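Local coordinates for protein trimeric intracellular cation channel type 1B.2 (PDB 5EIK) that forms a homotrimeric potassium channel of intracellular membranes, binds the lipid PIP2 and may supply counter-ion current during calcium release, at residues Y153-A165 and C198-M212. Sequence-based numbering, arbitrary orientation.
Sequences YLVQILVGVAKGA and CVIASIVFTLERHSM. With PT5 ([(2R)-1-octadecanoyloxy-3-[oxidanyl-[(1R,2R,3S,4R,5R,6S)-2,3,6-tris(oxidanyl)-4,5-diphosphonooxy-cyclohexyl]oxy-phospho ryl]oxy-propan-2-yl] (8Z)-icosa-5,8,11,14-tetraenoate), chain B.
H210 and Y153 stack where transmembrane helices 5 and 6 meet, probably near the lumenal side. Helices 153-165 and 198-209 run roughly antiparallel, their axes 8.3 Å apart at 136°. H210 follows the last helical turn. Its CG lies anti to the carbonyl carbon (chi1 -69°), which carries the ring over Y153. From the backbone outward, H210 CB, CG and ND1 meet the phenol oxygen, with CG 3.2 Å from Y153 OH. CD2 lies over the rim of the phenol at CZ. CE1 reaches Y153 CE1. At the tip, NE2 donates to a lone pair of Q156 OE1 at 2.8 Å, and the oxygen lies in the imidazole plane. The rings form an offset stack, planes 10° and centroids 4.0 Å apart. The Q156 amide is nearly coplanar with the imidazole. Q156 NE2 hydrogen-bonds to Y149 O, which helps fix the amide's rotation. M212 SD sits at the edge of the phenol, though M212 is poorly ordered. With an alanine in place of H210, Q156 OE1 would probably lose this donor and one phenol face its stacking partner. Deeper in, S202 OG donates to I157 O at 2.6 Å, which also accepts from V161 N. G160 CA lies 3.4 Å from S202 OG, and a CB there would run into it. T206 OG1 donates to S202 O from above the carbonyl plane, opposite T206 N. T206 CB packs on I157 CG1. At the far end, A165 O accepts from PT5 O2 at 2.7 Å. H210 NE2, as donor, carries a proton, and bond and stack together fix the imidazole's rotation.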
# COMPACT_ATOMS: atom_id res chain seq x y z
N TYR A 153 -23.33 -4.64 4.89
CA TYR A 153 -23.38 -5.68 3.86
C TYR A 153 -22.23 -5.58 2.86
O TYR A 153 -21.66 -6.59 2.45
CB TYR A 153 -24.70 -5.60 3.09
CG TYR A 153 -25.89 -6.23 3.78
CD1 TYR A 153 -26.21 -5.91 5.10
CD2 TYR A 153 -26.73 -7.10 3.09
CE1 TYR A 153 -27.35 -6.43 5.71
CE2 TYR A 153 -27.87 -7.64 3.69
CZ TYR A 153 -28.18 -7.30 5.00
OH TYR A 153 -29.31 -7.80 5.58
N LEU A 154 -21.91 -4.35 2.47
CA LEU A 154 -20.85 -4.12 1.50
C LEU A 154 -19.50 -4.56 2.04
O LEU A 154 -18.77 -5.27 1.36
CB LEU A 154 -20.82 -2.64 1.13
CG LEU A 154 -20.07 -2.31 -0.16
CD1 LEU A 154 -20.48 -3.27 -1.26
CD2 LEU A 154 -20.38 -0.87 -0.55
N VAL A 155 -19.17 -4.13 3.25
CA VAL A 155 -17.91 -4.51 3.87
C VAL A 155 -17.81 -6.04 3.95
O VAL A 155 -16.76 -6.62 3.64
CB VAL A 155 -17.77 -3.92 5.28
CG1 VAL A 155 -16.51 -4.43 5.94
CG2 VAL A 155 -17.74 -2.41 5.21
N GLN A 156 -18.90 -6.67 4.36
CA GLN A 156 -18.95 -8.12 4.48
C GLN A 156 -18.62 -8.79 3.15
O GLN A 156 -17.86 -9.75 3.09
CB GLN A 156 -20.33 -8.54 4.97
CG GLN A 156 -20.63 -8.11 6.40
CD GLN A 156 -22.12 -8.16 6.72
OE1 GLN A 156 -22.89 -8.79 6.00
NE2 GLN A 156 -22.52 -7.50 7.80
N ILE A 157 -19.19 -8.27 2.07
CA ILE A 157 -18.94 -8.84 0.76
C ILE A 157 -17.49 -8.63 0.34
O ILE A 157 -16.81 -9.59 -0.05
CB ILE A 157 -19.90 -8.25 -0.28
CG1 ILE A 157 -21.33 -8.65 0.06
CG2 ILE A 157 -19.57 -8.76 -1.67
CD1 ILE A 157 -22.39 -7.93 -0.78
N LEU A 158 -17.00 -7.40 0.43
CA LEU A 158 -15.63 -7.10 0.04
C LEU A 158 -14.61 -7.93 0.82
O LEU A 158 -13.63 -8.41 0.25
CB LEU A 158 -15.36 -5.60 0.20
CG LEU A 158 -16.28 -4.76 -0.68
CD1 LEU A 158 -16.07 -3.28 -0.39
CD2 LEU A 158 -16.01 -5.08 -2.15
N VAL A 159 -14.84 -8.10 2.11
CA VAL A 159 -13.92 -8.89 2.92
C VAL A 159 -13.92 -10.34 2.40
O VAL A 159 -12.86 -10.96 2.29
CB VAL A 159 -14.31 -8.85 4.41
CG1 VAL A 159 -13.55 -9.92 5.20
CG2 VAL A 159 -13.99 -7.47 4.98
N GLY A 160 -15.10 -10.85 2.08
CA GLY A 160 -15.21 -12.20 1.58
C GLY A 160 -14.43 -12.35 0.29
O GLY A 160 -13.73 -13.35 0.07
N VAL A 161 -14.54 -11.35 -0.58
CA VAL A 161 -13.83 -11.37 -1.85
C VAL A 161 -12.32 -11.25 -1.63
O VAL A 161 -11.53 -11.90 -2.32
CB VAL A 161 -14.32 -10.22 -2.75
CG1 VAL A 161 -13.56 -10.21 -4.06
CG2 VAL A 161 -15.81 -10.37 -3.02
N ALA A 162 -11.93 -10.43 -0.66
CA ALA A 162 -10.51 -10.23 -0.37
C ALA A 162 -9.88 -11.54 0.08
O ALA A 162 -8.76 -11.86 -0.31
CB ALA A 162 -10.33 -9.16 0.71
N LYS A 163 -10.60 -12.30 0.90
CA LYS A 163 -10.11 -13.58 1.38
C LYS A 163 -10.00 -14.60 0.25
O LYS A 163 -9.11 -15.45 0.26
CB LYS A 163 -11.03 -14.15 2.47
CG LYS A 163 -10.98 -13.39 3.78
CD LYS A 163 -9.64 -13.56 4.48
CE LYS A 163 -9.75 -14.46 5.69
NZ LYS A 163 -10.23 -15.83 5.35
N GLY A 164 -10.90 -14.50 -0.73
CA GLY A 164 -10.89 -15.44 -1.84
C GLY A 164 -10.07 -15.08 -3.06
O GLY A 164 -9.58 -15.97 -3.76
N ALA A 165 -9.88 -13.79 -3.33
CA ALA A 165 -9.13 -13.38 -4.52
C ALA A 165 -8.03 -12.33 -4.28
O ALA A 165 -7.57 -11.69 -5.22
CB ALA A 165 -10.10 -12.85 -5.57
N CYS A 198 -15.68 -15.32 -6.95
CA CYS A 198 -15.53 -15.03 -5.52
C CYS A 198 -16.52 -13.95 -5.12
O CYS A 198 -17.02 -13.94 -3.99
CB CYS A 198 -14.12 -14.53 -5.20
SG CYS A 198 -12.79 -15.74 -5.33
N VAL A 199 -16.80 -13.03 -6.04
CA VAL A 199 -17.74 -11.95 -5.77
C VAL A 199 -19.11 -12.56 -5.56
O VAL A 199 -19.77 -12.29 -4.55
CB VAL A 199 -17.79 -10.92 -6.94
CG1 VAL A 199 -18.90 -9.89 -6.70
CG2 VAL A 199 -16.44 -10.21 -7.05
N ILE A 200 -19.53 -13.40 -6.50
CA ILE A 200 -20.83 -14.07 -6.41
C ILE A 200 -20.91 -14.90 -5.13
O ILE A 200 -21.87 -14.79 -4.37
CB ILE A 200 -21.09 -14.97 -7.64
CG1 ILE A 200 -21.13 -14.12 -8.91
CG2 ILE A 200 -22.41 -15.72 -7.48
CD1 ILE A 200 -22.09 -12.94 -8.83
N ALA A 201 -19.91 -15.73 -4.90
CA ALA A 201 -19.88 -16.57 -3.71
C ALA A 201 -20.00 -15.72 -2.45
O ALA A 201 -20.72 -16.07 -1.51
CB ALA A 201 -18.59 -17.39 -3.67
N SER A 202 -19.29 -14.60 -2.45
CA SER A 202 -19.30 -13.71 -1.29
C SER A 202 -20.68 -13.10 -1.05
O SER A 202 -21.16 -13.05 0.09
CB SER A 202 -18.26 -12.61 -1.46
OG SER A 202 -18.10 -11.89 -0.26
N ILE A 203 -21.30 -12.63 -2.12
CA ILE A 203 -22.64 -12.04 -2.02
C ILE A 203 -23.59 -13.10 -1.46
O ILE A 203 -24.33 -12.86 -0.51
CB ILE A 203 -23.14 -11.59 -3.41
CG1 ILE A 203 -22.43 -10.31 -3.82
CG2 ILE A 203 -24.66 -11.42 -3.39
CD1 ILE A 203 -22.71 -9.89 -5.25
N VAL A 204 -23.54 -14.29 -2.06
CA VAL A 204 -24.38 -15.41 -1.65
C VAL A 204 -24.24 -15.76 -0.18
O VAL A 204 -25.24 -16.00 0.49
CB VAL A 204 -24.08 -16.65 -2.52
CG1 VAL A 204 -24.69 -17.90 -1.89
CG2 VAL A 204 -24.64 -16.45 -3.92
N PHE A 205 -23.01 -15.80 0.32
CA PHE A 205 -22.79 -16.13 1.72
C PHE A 205 -23.24 -15.00 2.62
O PHE A 205 -23.68 -15.22 3.74
CB PHE A 205 -21.31 -16.43 1.99
CG PHE A 205 -20.82 -17.71 1.37
CD1 PHE A 205 -21.67 -18.80 1.21
CD2 PHE A 205 -19.49 -17.84 0.99
CE1 PHE A 205 -21.21 -20.00 0.67
CE2 PHE A 205 -19.01 -19.03 0.45
CZ PHE A 205 -19.88 -20.12 0.29
N THR A 206 -23.13 -13.77 2.12
CA THR A 206 -23.54 -12.62 2.90
C THR A 206 -25.05 -12.68 3.05
O THR A 206 -25.58 -12.59 4.16
CB THR A 206 -23.12 -11.31 2.23
OG1 THR A 206 -21.69 -11.22 2.22
CG2 THR A 206 -23.68 -10.11 2.99
N LEU A 207 -25.73 -12.83 1.92
CA LEU A 207 -27.19 -12.92 1.92
C LEU A 207 -27.63 -14.05 2.83
O LEU A 207 -28.54 -13.91 3.66
CB LEU A 207 -27.71 -13.20 0.51
CG LEU A 207 -27.61 -12.06 -0.50
CD1 LEU A 207 -28.15 -12.53 -1.84
CD2 LEU A 207 -28.39 -10.85 -0.00
N GLU A 208 -26.97 -15.19 2.67
CA GLU A 208 -27.25 -16.38 3.45
C GLU A 208 -27.14 -16.06 4.94
O GLU A 208 -27.94 -16.54 5.75
CB GLU A 208 -26.27 -17.47 3.06
CG GLU A 208 -26.61 -18.82 3.58
CD GLU A 208 -25.74 -19.90 2.98
OE1 GLU A 208 -24.51 -19.89 3.24
OE2 GLU A 208 -26.27 -20.75 2.23
N ARG A 209 -26.15 -15.26 5.30
CA ARG A 209 -25.91 -14.87 6.68
C ARG A 209 -27.01 -13.96 7.23
O ARG A 209 -27.20 -13.87 8.45
CB ARG A 209 -24.57 -14.15 6.80
CG ARG A 209 -23.37 -15.06 6.76
CD ARG A 209 -23.12 -15.66 8.13
NE ARG A 209 -22.17 -16.75 8.08
CZ ARG A 209 -21.83 -17.50 9.12
NH1 ARG A 209 -22.38 -17.27 10.31
NH2 ARG A 209 -20.97 -18.49 8.98
N HIS A 210 -27.72 -13.29 6.34
CA HIS A 210 -28.79 -12.40 6.76
C HIS A 210 -30.14 -13.01 6.42
O HIS A 210 -31.17 -12.34 6.47
CB HIS A 210 -28.62 -11.04 6.08
CG HIS A 210 -27.44 -10.26 6.57
ND1 HIS A 210 -27.39 -9.71 7.84
CD2 HIS A 210 -26.25 -9.98 5.99
CE1 HIS A 210 -26.22 -9.13 8.01
NE2 HIS A 210 -25.51 -9.27 6.91
N SER A 211 -30.11 -14.29 6.07
CA SER A 211 -31.30 -15.05 5.73
C SER A 211 -32.29 -14.25 4.90
O SER A 211 -33.39 -13.96 5.36
CB SER A 211 -31.99 -15.53 7.01
OG SER A 211 -31.11 -16.29 7.82
N MET A 212 -31.91 -13.90 3.68
CA MET A 212 -32.80 -13.12 2.84
C MET A 212 -33.32 -13.88 1.62
O MET A 212 -34.22 -14.71 1.73
CB MET A 212 -32.12 -11.82 2.41
CG MET A 212 -31.63 -10.98 3.58
SD MET A 212 -31.34 -9.25 3.16
CE MET A 212 -32.40 -8.42 4.35
O12 PT5 B . -8.48 -10.41 -11.71
P1 PT5 B . -7.56 -9.98 -10.58
O13 PT5 B . -8.36 -9.58 -9.09
O11 PT5 B . -6.65 -8.65 -10.90
O6 PT5 B . -5.22 -12.92 -11.64
O1 PT5 B . -6.53 -11.08 -10.13
C1 PT5 B . -6.90 -12.46 -10.01
C6 PT5 B . -5.63 -13.21 -10.31
C2 PT5 B . -7.43 -12.85 -8.58
O2 PT5 B . -6.47 -12.47 -7.58
C3 PT5 B . -7.63 -14.40 -8.48
O3 PT5 B . -7.99 -14.70 -7.14
C4 PT5 B . -6.37 -15.16 -8.82
O4 PT5 B . -6.67 -16.52 -8.93
P4 PT5 B . -6.04 -17.59 -7.87
O41 PT5 B . -4.42 -17.53 -7.78
O42 PT5 B . -6.46 -19.10 -8.28
O43 PT5 B . -6.57 -17.28 -6.50
C5 PT5 B . -5.77 -14.73 -10.17
O5 PT5 B . -4.47 -15.32 -10.27
P5 PT5 B . -4.31 -16.54 -11.35
O52 PT5 B . -5.71 -17.09 -11.88
O51 PT5 B . -3.32 -15.99 -12.60
O53 PT5 B . -3.43 -17.61 -10.43
C7 PT5 B . -7.64 -8.93 -8.01
C8 PT5 B . -8.57 -7.83 -7.46
C9 PT5 B . -8.38 -6.42 -8.09
O16 PT5 B . -8.36 -7.74 -5.99
C10 PT5 B . -9.34 -8.29 -5.21
O17 PT5 B . -9.43 -9.48 -4.98
O18 PT5 B . -8.22 -5.41 -7.01
C11 PT5 B . -8.49 -4.01 -7.20
O19 PT5 B . -9.27 -3.53 -8.08
C12 PT5 B . -10.31 -7.27 -4.63
C13 PT5 B . -10.51 -7.25 -3.09
C14 PT5 B . -11.57 -6.20 -2.68
C15 PT5 B . -10.96 -4.91 -2.10
C16 PT5 B . -12.01 -3.95 -1.49
C17 PT5 B . -11.70 -2.44 -1.75
C18 PT5 B . -11.94 -1.55 -0.52
C19 PT5 B . -11.33 -0.48 -0.29
C20 PT5 B . -9.91 0.03 0.01
C21 PT5 B . -9.13 0.61 -1.20
C22 PT5 B . -7.63 0.81 -0.90
C23 PT5 B . -7.08 2.14 -1.46
C24 PT5 B . -6.28 2.94 -0.42
C31 PT5 B . -7.73 -3.13 -6.21
C32 PT5 B . -8.45 -3.01 -4.84
C33 PT5 B . -7.62 -2.22 -3.78
C34 PT5 B . -6.75 -3.11 -2.85
C35 PT5 B . -5.77 -2.40 -1.79
C36 PT5 B . -4.41 -2.23 -2.01
C37 PT5 B . -3.72 -0.97 -1.47
C38 PT5 B . -2.46 -1.40 -0.91
C39 PT5 B . -1.11 -1.20 -1.44
C40 PT5 B . -0.65 -1.95 -2.65
C25 PT5 B . -4.75 2.81 -0.62
C26 PT5 B . -3.95 3.40 0.55
C41 PT5 B . -0.50 -1.17 -3.96
C42 PT5 B . -0.18 -2.07 -5.15
C43 PT5 B . -1.44 -2.54 -5.91